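Local coordinates for uncharacterized protein Cgl0159 (Corynebacterium glutamicum, PDB 3FOK) that is of unknown function but adopts a TIM-barrel fold and belongs to the Cgl0159-like family, at residues L38-H51 with G266-Y278. Sequence-based numbering, arbitrary orientation.
Sequences LGEDGKLFIVAADH and GVRGLTVGRTLLY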
loop_
_atom_site.group_PDB
_atom_site.type_symbol
_atom_site.label_atom_id
_atom_site.label_comp_id
_atom_site.label_asym_id
_atom_site.label_seq_id
_atom_site.Cartn_x
_atom_site.Cartn_y
_atom_site.Cartn_z
ATOM N N LEU A 38 28.629 0.945 -25.478
ATOM C CA LEU A 38 28.927 0.232 -26.712
ATOM C C LEU A 38 30.310 0.558 -27.251
ATOM O O LEU A 38 30.711 1.722 -27.316
ATOM C CB LEU A 38 27.872 0.559 -27.769
ATOM C CG LEU A 38 26.448 0.151 -27.390
ATOM C CD1 LEU A 38 25.480 0.640 -28.453
ATOM C CD2 LEU A 38 26.371 -1.360 -27.239
ATOM N N GLY A 39 31.036 -0.486 -27.638
ATOM C CA GLY A 39 32.366 -0.299 -28.179
ATOM C C GLY A 39 32.304 0.119 -29.633
ATOM O O GLY A 39 31.256 0.529 -30.134
ATOM N N GLU A 40 33.432 0.002 -30.319
ATOM C CA GLU A 40 33.521 0.377 -31.720
ATOM C C GLU A 40 32.651 -0.480 -32.635
ATOM O O GLU A 40 32.084 0.024 -33.606
ATOM C CB GLU A 40 34.981 0.318 -32.179
ATOM C CG GLU A 40 35.875 1.380 -31.540
ATOM C CD GLU A 40 36.055 1.195 -30.036
ATOM O OE1 GLU A 40 36.524 2.149 -29.375
ATOM O OE2 GLU A 40 35.747 0.098 -29.516
ATOM N N ASP A 41 32.531 -1.769 -32.326
ATOM C CA ASP A 41 31.728 -2.659 -33.159
ATOM C C ASP A 41 30.260 -2.672 -32.740
ATOM O O ASP A 41 29.448 -3.399 -33.310
ATOM C CB ASP A 41 32.316 -4.076 -33.138
ATOM C CG ASP A 41 32.018 -4.820 -31.855
ATOM O OD1 ASP A 41 31.981 -4.183 -30.781
ATOM O OD2 ASP A 41 31.832 -6.053 -31.922
ATOM N N GLY A 42 29.928 -1.857 -31.744
ATOM C CA GLY A 42 28.555 -1.756 -31.277
ATOM C C GLY A 42 27.949 -3.002 -30.662
ATOM O O GLY A 42 26.742 -3.047 -30.424
ATOM N N LYS A 43 28.770 -4.016 -30.405
ATOM C CA LYS A 43 28.278 -5.252 -29.806
ATOM C C LYS A 43 28.580 -5.314 -28.315
ATOM O O LYS A 43 29.472 -4.619 -27.819
ATOM C CB LYS A 43 28.884 -6.469 -30.505
ATOM C CG LYS A 43 28.073 -6.986 -31.689
ATOM C CD LYS A 43 27.966 -5.963 -32.802
ATOM C CE LYS A 43 27.280 -6.553 -34.027
ATOM N NZ LYS A 43 25.887 -7.000 -33.735
ATOM N N LEU A 44 27.841 -6.163 -27.606
ATOM C CA LEU A 44 28.008 -6.300 -26.166
ATOM C C LEU A 44 27.963 -7.766 -25.742
ATOM O O LEU A 44 27.123 -8.532 -26.212
ATOM C CB LEU A 44 26.897 -5.509 -25.465
ATOM C CG LEU A 44 27.072 -4.976 -24.045
ATOM C CD1 LEU A 44 28.242 -4.002 -23.994
ATOM C CD2 LEU A 44 25.788 -4.276 -23.621
ATOM N N PHE A 45 28.883 -8.154 -24.864
ATOM C CA PHE A 45 28.944 -9.522 -24.350
ATOM C C PHE A 45 29.057 -9.452 -22.835
ATOM O O PHE A 45 30.060 -8.984 -22.295
ATOM C CB PHE A 45 30.141 -10.272 -24.949
ATOM C CG PHE A 45 30.393 -11.628 -24.334
ATOM C CD1 PHE A 45 29.340 -12.416 -23.874
ATOM C CD2 PHE A 45 31.688 -12.127 -24.242
ATOM C CE1 PHE A 45 29.578 -13.682 -23.330
ATOM C CE2 PHE A 45 31.935 -13.384 -23.706
ATOM C CZ PHE A 45 30.876 -14.165 -23.247
ATOM N N ILE A 46 28.014 -9.921 -22.156
ATOM C CA ILE A 46 27.958 -9.880 -20.703
ATOM C C ILE A 46 27.729 -11.250 -20.072
ATOM O O ILE A 46 26.885 -12.023 -20.533
ATOM C CB ILE A 46 26.844 -8.909 -20.264
ATOM C CG1 ILE A 46 27.258 -7.483 -20.628
ATOM C CG2 ILE A 46 26.564 -9.049 -18.771
ATOM C CD1 ILE A 46 26.178 -6.454 -20.424
ATOM N N VAL A 47 28.487 -11.548 -19.019
ATOM C CA VAL A 47 28.347 -12.822 -18.329
ATOM C C VAL A 47 27.437 -12.634 -17.116
ATOM O O VAL A 47 27.654 -11.744 -16.295
ATOM C CB VAL A 47 29.713 -13.367 -17.873
ATOM C CG1 VAL A 47 29.582 -14.840 -17.538
ATOM C CG2 VAL A 47 30.754 -13.158 -18.965
ATOM N N ALA A 48 26.422 -13.484 -17.010
ATOM C CA ALA A 48 25.441 -13.401 -15.932
ATOM C C ALA A 48 25.644 -14.360 -14.764
ATOM O O ALA A 48 26.003 -15.526 -14.949
ATOM C CB ALA A 48 24.048 -13.599 -16.511
ATOM N N ALA A 49 25.380 -13.863 -13.559
ATOM C CA ALA A 49 25.518 -14.659 -12.345
ATOM C C ALA A 49 24.579 -14.176 -11.243
ATOM O O ALA A 49 24.964 -14.106 -10.078
ATOM C CB ALA A 49 26.963 -14.619 -11.858
ATOM N N ASP A 50 23.342 -13.854 -11.600
ATOM C CA ASP A 50 22.377 -13.384 -10.608
ATOM C C ASP A 50 21.383 -14.474 -10.203
ATOM O O ASP A 50 20.374 -14.190 -9.552
ATOM C CB ASP A 50 21.606 -12.158 -11.128
ATOM C CG ASP A 50 20.773 -12.463 -12.357
ATOM O OD1 ASP A 50 19.801 -11.724 -12.609
ATOM O OD2 ASP A 50 21.093 -13.429 -13.079
ATOM N N HIS A 51 21.681 -15.717 -10.573
ATOM C CA HIS A 51 20.800 -16.841 -10.266
ATOM C C HIS A 51 20.709 -17.236 -8.786
ATOM O O HIS A 51 19.616 -17.479 -8.271
ATOM C CB HIS A 51 21.221 -18.076 -11.068
ATOM C CG HIS A 51 21.580 -17.783 -12.488
ATOM N ND1 HIS A 51 22.713 -17.081 -12.839
ATOM C CD2 HIS A 51 20.964 -18.110 -13.652
ATOM C CE1 HIS A 51 22.782 -16.989 -14.156
ATOM N NE2 HIS A 51 21.732 -17.606 -14.671
ATOM N N GLY A 266 18.768 -5.810 -35.095
ATOM C CA GLY A 266 18.566 -5.377 -33.726
ATOM C C GLY A 266 19.319 -6.135 -32.651
ATOM O O GLY A 266 19.484 -5.626 -31.544
ATOM N N VAL A 267 19.771 -7.346 -32.950
ATOM C CA VAL A 267 20.513 -8.120 -31.959
ATOM C C VAL A 267 21.879 -7.475 -31.758
ATOM O O VAL A 267 22.633 -7.275 -32.712
ATOM C CB VAL A 267 20.680 -9.588 -32.399
ATOM C CG1 VAL A 267 21.473 -10.357 -31.358
ATOM C CG2 VAL A 267 19.310 -10.221 -32.589
ATOM N N ARG A 268 22.188 -7.152 -30.507
ATOM C CA ARG A 268 23.440 -6.486 -30.158
ATOM C C ARG A 268 24.457 -7.325 -29.399
ATOM O O ARG A 268 25.535 -6.840 -29.065
ATOM C CB ARG A 268 23.131 -5.228 -29.345
ATOM C CG ARG A 268 22.549 -4.098 -30.166
ATOM C CD ARG A 268 23.651 -3.326 -30.857
ATOM N NE ARG A 268 23.143 -2.271 -31.724
ATOM C CZ ARG A 268 23.873 -1.248 -32.152
ATOM N NH1 ARG A 268 25.141 -1.141 -31.789
ATOM N NH2 ARG A 268 23.337 -0.334 -32.947
ATOM N N GLY A 269 24.126 -8.575 -29.107
ATOM C CA GLY A 269 25.077 -9.398 -28.388
ATOM C C GLY A 269 24.520 -10.487 -27.498
ATOM O O GLY A 269 23.417 -10.994 -27.718
ATOM N N LEU A 270 25.299 -10.836 -26.478
ATOM C CA LEU A 270 24.946 -11.894 -25.535
ATOM C C LEU A 270 25.000 -11.481 -24.062
ATOM O O LEU A 270 25.766 -10.598 -23.671
ATOM C CB LEU A 270 25.900 -13.079 -25.723
ATOM C CG LEU A 270 25.595 -14.279 -26.624
ATOM C CD1 LEU A 270 24.821 -13.874 -27.854
ATOM C CD2 LEU A 270 26.916 -14.938 -26.997
ATOM N N THR A 271 24.175 -12.144 -23.258
ATOM C CA THR A 271 24.126 -11.957 -21.811
ATOM C C THR A 271 23.830 -13.367 -21.317
ATOM O O THR A 271 22.695 -13.704 -20.966
ATOM C CB THR A 271 23.000 -10.998 -21.363
ATOM O OG1 THR A 271 23.260 -9.681 -21.866
ATOM C CG2 THR A 271 22.938 -10.931 -19.841
ATOM N N VAL A 272 24.876 -14.187 -21.321
ATOM C CA VAL A 272 24.794 -15.589 -20.938
ATOM C C VAL A 272 25.478 -15.895 -19.612
ATOM O O VAL A 272 26.487 -15.283 -19.267
ATOM C CB VAL A 272 25.422 -16.463 -22.045
ATOM C CG1 VAL A 272 25.432 -17.922 -21.629
ATOM C CG2 VAL A 272 24.648 -16.278 -23.339
ATOM N N GLY A 273 24.929 -16.862 -18.881
ATOM C CA GLY A 273 25.502 -17.227 -17.601
ATOM C C GLY A 273 25.751 -18.713 -17.409
ATOM O O GLY A 273 26.872 -19.192 -17.596
ATOM N N ARG A 274 24.703 -19.440 -17.030
ATOM C CA ARG A 274 24.780 -20.877 -16.772
ATOM C C ARG A 274 25.698 -21.665 -17.718
ATOM O O ARG A 274 26.522 -22.458 -17.270
ATOM C CB ARG A 274 23.373 -21.493 -16.817
ATOM C CG ARG A 274 22.286 -20.740 -16.026
ATOM C CD ARG A 274 21.373 -19.911 -16.947
ATOM N NE ARG A 274 22.034 -18.733 -17.515
ATOM C CZ ARG A 274 21.498 -17.944 -18.437
ATOM N NH1 ARG A 274 20.297 -18.198 -18.912
ATOM N NH2 ARG A 274 22.162 -16.894 -18.876
ATOM N N THR A 275 25.554 -21.449 -19.023
ATOM C CA THR A 275 26.347 -22.171 -20.019
ATOM C C THR A 275 27.838 -21.841 -20.116
ATOM O O THR A 275 28.660 -22.738 -20.321
ATOM C CB THR A 275 25.710 -22.020 -21.420
ATOM O OG1 THR A 275 24.604 -22.923 -21.535
ATOM C CG2 THR A 275 26.719 -22.312 -22.518
ATOM N N LEU A 276 28.187 -20.567 -19.965
ATOM C CA LEU A 276 29.576 -20.134 -20.064
ATOM C C LEU A 276 30.377 -20.423 -18.794
ATOM O O LEU A 276 31.565 -20.743 -18.860
ATOM C CB LEU A 276 29.616 -18.646 -20.417
ATOM C CG LEU A 276 28.832 -18.325 -21.695
ATOM C CD1 LEU A 276 28.804 -16.824 -21.918
ATOM C CD2 LEU A 276 29.456 -19.041 -22.887
ATOM N N LEU A 277 29.729 -20.284 -17.642
ATOM C CA LEU A 277 30.352 -20.590 -16.356
ATOM C C LEU A 277 29.783 -21.981 -16.130
ATOM O O LEU A 277 28.629 -22.219 -16.467
ATOM C CB LEU A 277 29.830 -19.665 -15.259
ATOM C CG LEU A 277 29.857 -18.149 -15.449
ATOM C CD1 LEU A 277 28.934 -17.506 -14.427
ATOM C CD2 LEU A 277 31.277 -17.623 -15.311
ATOM N N TYR A 278 30.558 -22.904 -15.577
ATOM C CA TYR A 278 30.039 -24.256 -15.358
ATOM C C TYR A 278 29.676 -24.931 -16.682
ATOM O O TYR A 278 28.540 -25.374 -16.864
ATOM C CB TYR A 278 28.776 -24.226 -14.491
ATOM C CG TYR A 278 28.898 -23.408 -13.239
ATOM C CD1 TYR A 278 29.600 -23.883 -12.132
ATOM C CD2 TYR A 278 28.332 -22.136 -13.169
ATOM C CE1 TYR A 278 29.736 -23.107 -10.986
ATOM C CE2 TYR A 278 28.467 -21.354 -12.035
ATOM C CZ TYR A 278 29.169 -21.843 -10.948
ATOM O OH TYR A 278 29.316 -21.057 -9.830
HETATM O O HOH W 1 24.852 -9.271 -32.868
#
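Gly42 O takes NH1 of Arg268 at 2.8 Å, a fairly straight bond (163° at the hydrogen) lying in the guanidinium plane but coming to the carbonyl well off its C=O line. The arginine gets there by a bend at chi2 (-83°), which swings its outer half across to the Gly39–Gly42 turn; CD1 of Leu38 packs obliquely against the same guanidinium. One water joins Lys43 NZ to Val267 O.

Past the turn, 44-48 and 267-272 run side by side, 6° from parallel. Leu44 N to Arg268 O (2.8 Å), Leu270 N to Leu44 O, Ile46 N to Leu270 O and Ala48 N to Val272 O stitch them together, with a weak fifth bond from Val272 N to Ile46 O. This pairing of the first and last barrel strands closes the TIM barrel.

On the outer face, CE1 of Phe45 receives Leu276 CD1 edge-on at 3.5 Å, while Leu270 CB sits obliquely by CD1 of the Phe45 ring; Ala291 of helix 284-295 touches both Phe45 and Leu276. Val47 CG1, anti to its own nitrogen, reaches Leu277 CG at 3.9 Å, and Met76 of helix 69-81 touches both residues. Ile46 and Thr271 face the barrel interior.

The seam is thus held by backbone bonds between buried strands, sealed by hydrocarbon beneath the helices, while its one direct side-chain hydrogen bond, from a guanidinium to a backbone carbonyl, lies at the N-terminal end.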